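Local coordinates for putative carbonic anhydrase (Streptococcus mutans, PDB 3LAS), which probably catalyses the reversible hydration of carbon dioxide to hydrogencarbonate, as a zinc-dependent beta-class carbonic anhydrase, at residues A[76-81]-A[142-147]; A[92-97]-A[122-127]. All coordinates share one frame; numbering follows the deposited sequence. Where two conformers were deposited one is given.

Contact 1 of 2, residues A[76-81]-A[142-147]; sequences ISEQQL and PLIPED
E78 and Q79, neighbours near the C-terminal end of helix 68-80, both start out toward the loop 142-147, and E78 OE1 and Q79 NE2 end up against I144 and P145. E78 has CG anti to its carbonyl carbon (chi1 -71°) and runs on extended, so its carboxylate passes alongside the P145 ring in the opposite direction, OE1 coming 3.8 Å from P145 CD. The same oxygen meets the side chain of I144, which lies about perpendicular to that of E78, with I144 CD1 3.7 Å from E78 OE1. Q79 leaves its backbone in the same way but bends at chi2 (-46°), which turns its amide to face P145 tip to tip, NE2 3.8 Å from P145 CG. In the alpha/beta fold of the beta-class carbonic anhydrases, this joins a helix packed on the central sheet to the loop leading from helix 127-140 into strand 149-155. I144 also packs on L74 of helix 68-80, and both it and E78 touch I86 of strand 85-91. The polar link between the segments is one water, a donor to both segments: the water oxygen lies 2.7 Å from E78 OE1 and 2.8 Å from L143 O, the backbone oxygen. Q79 NE2 donates to the same water oxygen over 2.9 Å.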
ATOM      1  N   ILE A  76      13.282   3.529   2.979  1.00  8.50           N
ATOM      2  CA  ILE A  76      12.956   3.760   4.393  1.00  9.82           C
ATOM      3  C   ILE A  76      12.801   2.427   5.071  1.00  7.73           C
ATOM      4  O   ILE A  76      13.370   2.193   6.190  1.00  9.27           O
ATOM      5  CB  ILE A  76      11.667   4.657   4.497  1.00  8.84           C
ATOM      6  CG1 ILE A  76      12.015   6.037   3.986  1.00  8.45           C
ATOM      7  CG2 ILE A  76      11.159   4.652   5.936  1.00  9.62           C
ATOM      8  CD1 ILE A  76      10.721   6.862   3.681  1.00  9.43           C
ATOM      9  N   SER A  77      12.069   1.495   4.497  1.00  7.72           N
ATOM     10  CA  SER A  77      11.876   0.176   5.142  1.00  7.72           C
ATOM     11  C   SER A  77      13.195  -0.535   5.459  1.00  7.97           C
ATOM     12  O   SER A  77      13.310  -1.140   6.521  1.00  8.88           O
ATOM     13  CB  SER A  77      11.026  -0.680   4.152  1.00  8.34           C
ATOM     14  OG  SER A  77      10.820  -1.985   4.660  1.00  8.23           O
ATOM     15  N   GLU A  78      14.110  -0.463   4.496  1.00  7.87           N
ATOM     16  CA  GLU A  78      15.366  -1.204   4.586  1.00  9.25           C
ATOM     17  C   GLU A  78      16.418  -0.483   5.416  1.00  9.31           C
ATOM     18  O   GLU A  78      17.060  -1.079   6.327  1.00 11.36           O
ATOM     19  CB  GLU A  78      15.913  -1.449   3.191  1.00  9.27           C
ATOM     20  CG  GLU A  78      15.035  -2.484   2.454  1.00 10.83           C
ATOM     21  CD  GLU A  78      15.277  -2.677   1.020  1.00 14.16           C
ATOM     22  OE1 GLU A  78      16.056  -1.954   0.378  1.00 15.32           O
ATOM     23  OE2 GLU A  78      14.556  -3.548   0.407  1.00 15.45           O
ATOM     24  N   GLN A  79      16.621   0.818   5.159  1.00  8.62           N
ATOM     25  CA  GLN A  79      17.752   1.500   5.788  1.00  9.71           C
ATOM     26  C   GLN A  79      17.347   2.094   7.072  1.00 10.91           C
ATOM     27  O   GLN A  79      18.216   2.219   7.982  1.00 12.82           O
ATOM     28  CB  GLN A  79      18.347   2.581   4.838  1.00 11.15           C
ATOM     29  CG  GLN A  79      18.814   1.964   3.491  1.00 10.92           C
ATOM     30  CD  GLN A  79      19.628   0.702   3.563  1.00 11.44           C
ATOM     31  OE1 GLN A  79      20.484   0.571   4.453  1.00 11.28           O
ATOM     32  NE2 GLN A  79      19.405  -0.248   2.694  1.00 12.36           N
ATOM     33  N   GLN A  80      16.123   2.545   7.285  1.00 10.80           N
ATOM     34  CA  GLN A  80      15.726   3.051   8.581  0.50 11.04           C
ATOM     35  C   GLN A  80      15.097   1.930   9.421  1.00 11.31           C
ATOM     36  O   GLN A  80      15.305   1.877  10.638  1.00 13.03           O
ATOM     37  CB  GLN A  80      14.772   4.215   8.332  0.50 12.40           C
ATOM     38  CG  GLN A  80      14.389   5.063   9.553  0.50 11.86           C
ATOM     39  CD  GLN A  80      15.465   5.936  10.104  0.50 12.68           C
ATOM     40  OE1 GLN A  80      16.619   5.818   9.699  0.50 15.29           O
ATOM     41  NE2 GLN A  80      15.120   6.751  11.075  0.50 12.76           N
ATOM     42  N   LEU A  81      14.356   1.003   8.836  1.00  9.58           N
ATOM     43  CA  LEU A  81      13.536   0.030   9.552  1.00 11.05           C
ATOM     44  C   LEU A  81      14.001  -1.412   9.452  1.00 10.39           C
ATOM     45  O   LEU A  81      13.245  -2.289   9.887  1.00 12.19           O
ATOM     46  CB  LEU A  81      12.024   0.268   9.270  1.00 10.08           C
ATOM     47  CG  LEU A  81      11.581   1.677   9.496  1.00 11.96           C
ATOM     48  CD1 LEU A  81      10.128   1.916   9.049  1.00 13.96           C
ATOM     49  CD2 LEU A  81      11.754   2.114  11.017  1.00 17.78           C
ATOM     50  N   PRO A 142      19.968   1.876  -7.725  1.00 14.93           N
ATOM     51  CA  PRO A 142      21.111   1.930  -6.766  1.00 15.76           C
ATOM     52  C   PRO A 142      20.661   2.127  -5.336  1.00 15.30           C
ATOM     53  O   PRO A 142      21.478   2.052  -4.396  1.00 17.29           O
ATOM     54  CB  PRO A 142      21.932   3.132  -7.253  1.00 19.07           C
ATOM     55  CG  PRO A 142      20.892   3.981  -8.024  1.00 19.88           C
ATOM     56  CD  PRO A 142      19.818   3.053  -8.620  1.00 16.13           C
ATOM     57  N   LEU A 143      19.394   2.384  -5.081  1.00 13.41           N
ATOM     58  CA  LEU A 143      18.928   2.576  -3.744  1.00 13.41           C
ATOM     59  C   LEU A 143      18.552   1.241  -3.127  1.00 12.69           C
ATOM     60  O   LEU A 143      18.231   1.255  -1.905  1.00 14.15           O
ATOM     61  CB  LEU A 143      17.772   3.564  -3.717  1.00 13.80           C
ATOM     62  CG  LEU A 143      18.112   5.011  -4.081  1.00 14.94           C
ATOM     63  CD1 LEU A 143      16.888   5.848  -4.324  1.00 17.24           C
ATOM     64  CD2 LEU A 143      18.891   5.578  -2.914  1.00 17.75           C
ATOM     65  N   ILE A 144      18.497   0.163  -3.863  1.00 12.11           N
ATOM     66  CA  ILE A 144      18.119  -1.162  -3.286  1.00 11.53           C
ATOM     67  C   ILE A 144      19.413  -2.001  -3.352  1.00 12.34           C
ATOM     68  O   ILE A 144      19.938  -2.301  -4.423  1.00 15.06           O
ATOM     69  CB  ILE A 144      17.013  -1.813  -4.135  1.00 11.00           C
ATOM     70  CG1 ILE A 144      15.769  -0.974  -4.266  1.00 13.14           C
ATOM     71  CG2 ILE A 144      16.706  -3.183  -3.531  1.00 13.41           C
ATOM     72  CD1 ILE A 144      15.061  -0.629  -2.971  1.00 12.92           C
ATOM     73  N   PRO A 145      19.953  -2.392  -2.214  1.00 13.05           N
ATOM     74  CA  PRO A 145      21.239  -3.054  -2.211  1.00 15.76           C
ATOM     75  C   PRO A 145      21.194  -4.409  -2.865  1.00 16.08           C
ATOM     76  O   PRO A 145      20.167  -5.060  -2.964  1.00 13.60           O
ATOM     77  CB  PRO A 145      21.424  -3.446  -0.724  1.00 19.71           C
ATOM     78  CG  PRO A 145      20.772  -2.527  -0.006  1.00 15.75           C
ATOM     79  CD  PRO A 145      19.647  -1.902  -0.895  1.00 14.44           C
ATOM     80  N   GLU A 146      22.365  -4.835  -3.281  1.00 20.31           N
ATOM     81  CA  GLU A 146      22.541  -6.171  -3.807  1.00 22.21           C
ATOM     82  C   GLU A 146      22.322  -7.290  -2.791  1.00 19.64           C
ATOM     83  O   GLU A 146      21.887  -8.279  -3.223  1.00 23.00           O
ATOM     84  CB  GLU A 146      23.944  -6.299  -4.364  1.00 23.51           C
ATOM     85  N   ASP A 147      22.542  -7.195  -1.449  1.00 23.27           N
ATOM     86  CA  ASP A 147      22.390  -8.529  -0.652  1.00 23.54           C
ATOM     87  C   ASP A 147      20.909  -8.622  -0.209  1.00 24.20           C
ATOM     88  O   ASP A 147      20.655  -8.954   1.015  1.00 25.60           O
ATOM     89  CB  ASP A 147      23.300  -8.631   0.605  1.00 22.76           C
TER
HETATM   90  O   HOH W   1      17.404   0.315   0.623  1.00  9.24           O

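Contact 2 of 2, residues A[92-97]-A[122-127]. With ZN (zinc ion), chain C.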
ATOM      1  N   THR A  92      -4.266 -12.158 -10.037  1.00  7.46           N
ATOM      2  CA  THR A  92      -5.175 -12.393 -11.201  1.00  8.25           C
ATOM      3  C   THR A  92      -6.316 -11.440 -11.139  1.00  7.84           C
ATOM      4  O   THR A  92      -6.755 -10.930 -10.072  1.00  7.57           O
ATOM      5  CB  THR A  92      -5.661 -13.866 -11.158  1.00  8.84           C
ATOM      6  OG1 THR A  92      -6.433 -14.065  -9.945  1.00  8.84           O
ATOM      7  CG2 THR A  92      -4.449 -14.846 -11.236  1.00 11.05           C
ATOM      8  N   ASP A  93      -6.907 -11.189 -12.302  1.00  8.21           N
ATOM      9  CA  ASP A  93      -8.011 -10.277 -12.460  1.00  8.12           C
ATOM     10  C   ASP A  93      -7.655  -8.888 -11.915  1.00  8.18           C
ATOM     11  O   ASP A  93      -8.455  -8.230 -11.247  1.00  8.60           O
ATOM     12  CB  ASP A  93      -9.300 -10.806 -11.837  1.00  9.20           C
ATOM     13  CG  ASP A  93     -10.539 -10.039 -12.281  1.00 11.19           C
ATOM     14  OD1 ASP A  93     -10.603  -9.570 -13.457  1.00 14.13           O
ATOM     15  OD2 ASP A  93     -11.501  -9.903 -11.503  1.00 11.16           O
ATOM     16  N   CYS A  94      -6.484  -8.385 -12.240  1.00  8.81           N
ATOM     17  CA  CYS A  94      -6.046  -7.063 -11.779  1.00  8.00           C
ATOM     18  C   CYS A  94      -6.588  -5.973 -12.683  1.00  8.96           C
ATOM     19  O   CYS A  94      -6.682  -6.103 -13.933  1.00 10.68           O
ATOM     20  CB  CYS A  94      -4.554  -7.030 -11.765  1.00  7.57           C
ATOM     21  SG  CYS A  94      -3.809  -5.465 -11.114  1.00  8.13           S
ATOM     22  N   GLY A  95      -6.968  -4.858 -12.054  1.00  8.52           N
ATOM     23  CA  GLY A  95      -7.423  -3.694 -12.764  1.00  9.64           C
ATOM     24  C   GLY A  95      -6.408  -3.216 -13.785  1.00 10.11           C
ATOM     25  O   GLY A  95      -6.787  -2.630 -14.828  1.00 11.19           O
ATOM     26  N   ALA A  96      -5.106  -3.490 -13.582  1.00  9.22           N
ATOM     27  CA  ALA A  96      -4.097  -3.089 -14.589  1.00  9.90           C
ATOM     28  C   ALA A  96      -4.239  -3.770 -15.861  1.00 12.04           C
ATOM     29  O   ALA A  96      -3.633  -3.279 -16.887  1.00 13.60           O
ATOM     30  CB  ALA A  96      -2.677  -3.382 -13.953  1.00 12.45           C
ATOM     31  N   GLN A  97      -4.956  -4.864 -15.945  1.00 11.82           N
ATOM     32  CA  GLN A  97      -5.117  -5.601 -17.224  0.50 13.87           C
ATOM     33  C   GLN A  97      -6.342  -5.114 -17.931  1.00 13.20           C
ATOM     34  O   GLN A  97      -6.698  -5.618 -19.007  1.00 16.33           O
ATOM     35  CB  GLN A  97      -5.359  -7.095 -16.973  0.50 14.42           C
ATOM     36  CG  GLN A  97      -4.252  -7.681 -16.288  0.50 12.19           C
ATOM     37  CD  GLN A  97      -4.447  -9.094 -15.846  0.50 20.20           C
ATOM     38  OE1 GLN A  97      -5.147  -9.387 -14.884  0.50 18.31           O
ATOM     39  NE2 GLN A  97      -3.791  -9.983 -16.538  0.50 16.17           N
ATOM     40  N   LEU A 122       0.827   2.627 -15.930  1.00  9.30           N
ATOM     41  CA  LEU A 122       1.479   1.362 -15.605  1.00  9.51           C
ATOM     42  C   LEU A 122       0.590   0.125 -15.762  1.00  9.32           C
ATOM     43  O   LEU A 122       0.621  -0.798 -14.955  1.00  9.97           O
ATOM     44  CB  LEU A 122       2.214   1.342 -14.253  1.00  9.53           C
ATOM     45  CG  LEU A 122       3.125   2.496 -13.985  1.00  8.52           C
ATOM     46  CD1 LEU A 122       3.656   2.546 -12.551  1.00 10.15           C
ATOM     47  CD2 LEU A 122       4.278   2.543 -14.989  1.00 12.27           C
ATOM     48  N   PRO A 123      -0.236   0.014 -16.838  1.00 10.40           N
ATOM     49  CA  PRO A 123      -0.983  -1.208 -17.092  1.00 10.22           C
ATOM     50  C   PRO A 123      -0.074  -2.366 -17.471  1.00 11.21           C
ATOM     51  O   PRO A 123       1.127  -2.124 -17.787  1.00 13.35           O
ATOM     52  CB  PRO A 123      -1.930  -0.810 -18.299  1.00 11.61           C
ATOM     53  CG  PRO A 123      -1.048   0.159 -19.084  1.00 11.14           C
ATOM     54  CD  PRO A 123      -0.324   0.984 -17.964  1.00 10.23           C
ATOM     55  N   PHE A 124      -0.666  -3.537 -17.485  1.00 10.80           N
ATOM     56  CA  PHE A 124       0.099  -4.692 -18.026  1.00 10.46           C
ATOM     57  C   PHE A 124      -0.926  -5.663 -18.576  1.00 14.93           C
ATOM     58  O   PHE A 124      -2.157  -5.715 -18.195  1.00 17.03           O
ATOM     59  CB  PHE A 124       1.010  -5.335 -16.909  1.00 10.86           C
ATOM     60  CG  PHE A 124       0.278  -5.907 -15.712  1.00 10.43           C
ATOM     61  CD1 PHE A 124      -0.399  -7.099 -15.802  1.00 11.78           C
ATOM     62  CD2 PHE A 124       0.382  -5.278 -14.501  1.00 10.88           C
ATOM     63  CE1 PHE A 124      -1.014  -7.661 -14.654  1.00 12.93           C
ATOM     64  CE2 PHE A 124      -0.216  -5.840 -13.328  1.00 11.34           C
ATOM     65  CZ  PHE A 124      -0.911  -6.977 -13.431  1.00 13.09           C
ATOM     66  N   THR A 125      -0.390  -6.612 -19.354  1.00 17.86           N
ATOM     67  CA  THR A 125      -1.238  -7.677 -19.880  1.00 20.93           C
ATOM     68  C   THR A 125      -0.844  -9.080 -19.438  1.00 20.88           C
ATOM     69  O   THR A 125      -1.687  -9.989 -19.266  1.00 25.12           O
ATOM     70  CB  THR A 125      -1.251  -7.711 -21.476  1.00 22.77           C
ATOM     71  OG1 THR A 125       0.053  -7.499 -22.020  1.00 26.57           O
ATOM     72  CG2 THR A 125      -2.212  -6.586 -21.912  1.00 27.97           C
ATOM     73  N   ASP A 126       0.441  -9.301 -19.233  1.00 14.60           N
ATOM     74  CA  ASP A 126       0.969 -10.636 -18.911  1.00 13.00           C
ATOM     75  C   ASP A 126       1.454 -10.545 -17.491  1.00 10.78           C
ATOM     76  O   ASP A 126       2.368  -9.777 -17.177  1.00 11.07           O
ATOM     77  CB  ASP A 126       2.095 -10.893 -19.889  1.00 12.07           C
ATOM     78  CG  ASP A 126       2.773 -12.240 -19.718  1.00 13.36           C
ATOM     79  OD1 ASP A 126       3.040 -12.679 -18.628  1.00 13.30           O
ATOM     80  OD2 ASP A 126       3.121 -12.859 -20.785  1.00 13.44           O
ATOM     81  N   ILE A 127       0.757 -11.228 -16.616  1.00 10.81           N
ATOM     82  CA  ILE A 127       1.028 -11.066 -15.179  1.00  9.99           C
ATOM     83  C   ILE A 127       2.451 -11.443 -14.838  1.00 10.20           C
ATOM     84  O   ILE A 127       3.157 -10.760 -14.080  1.00  9.28           O
ATOM     85  CB  ILE A 127       0.054 -11.798 -14.257  1.00 10.17           C
ATOM     86  CG1 ILE A 127      -1.405 -11.498 -14.597  1.00 15.59           C
ATOM     87  CG2 ILE A 127       0.257 -11.357 -12.854  1.00 12.85           C
ATOM     88  CD1 ILE A 127      -2.337 -12.603 -13.809  1.00 17.63           C
TER
HETATM   89 ZN    ZN C 167      -4.734  -5.272  -9.014  1.00  7.65          ZN
HETATM   90  O   HOH W   2      -6.777  -4.589  -9.114  1.00 10.78           O
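C94 SG is gripped twice within this contact: it binds the zinc ion at 2.3 Å and accepts a nearly straight hydrogen bond (166°) from A96 N, 3.4 Å away. This is the zinc site of a beta-class carbonic anhydrase, where C38, H91 and C94 hold the metal and a water completes the set, 2.2 Å from ZN. That water also accepts from G95 N, so successive N-H groups after C94 point one at the water and one at the sulfur; the A96 N-H would be expected to temper the charge on the sulfur. SG stands anti to the backbone N, and Q97 OE1 accepts a hydrogen bond from C94 N, which lies in its carbonyl plane. From the loop 122-127, F124 takes the crowded position between its N and carbonyl carbon (chi1 62°) and brings its ring against A96 and C94. A96 CB sits over one ring face in a CH-pi contact, 3.9 Å from the centroid, while C94 SG approaches the same ring obliquely. F124 N donates to A96 O from well above the carbonyl plane. Q97 crosses the ring obliquely, its amide turned 43° from the ring plane, and NE2 reaches T125 O in a weak hydrogen bond. Beyond it I127, directly after the helix N-cap D126, crosses Q97 at about a right angle, with I127 CG1 3.4 Å from Q97 NE2, and lays CD1 against T92 CA at 3.9 Å.

How the contacts relate
The two contacts lie far apart, with centres about 27 Å from each other. Both are partly buried and touch the second subunit. Contact 1 has no exposed residue among those that touch, yet its centre lies about 17 Å from the chain centre, against about 14 Å for contact 2, which sets buried C94, A96 and F124 beside exposed T125. Helix 127-140 relates them: contact 2 ends at its first residue, whereas contact 1 uses the loop that follows it. Contact 1, away from the annotated sites, is small and bridged by one water, with no direct hydrogen bond between its segments; contact 2 buries more than twice the surface and combines direct hydrogen bonds, aromatic packing and zinc coordination.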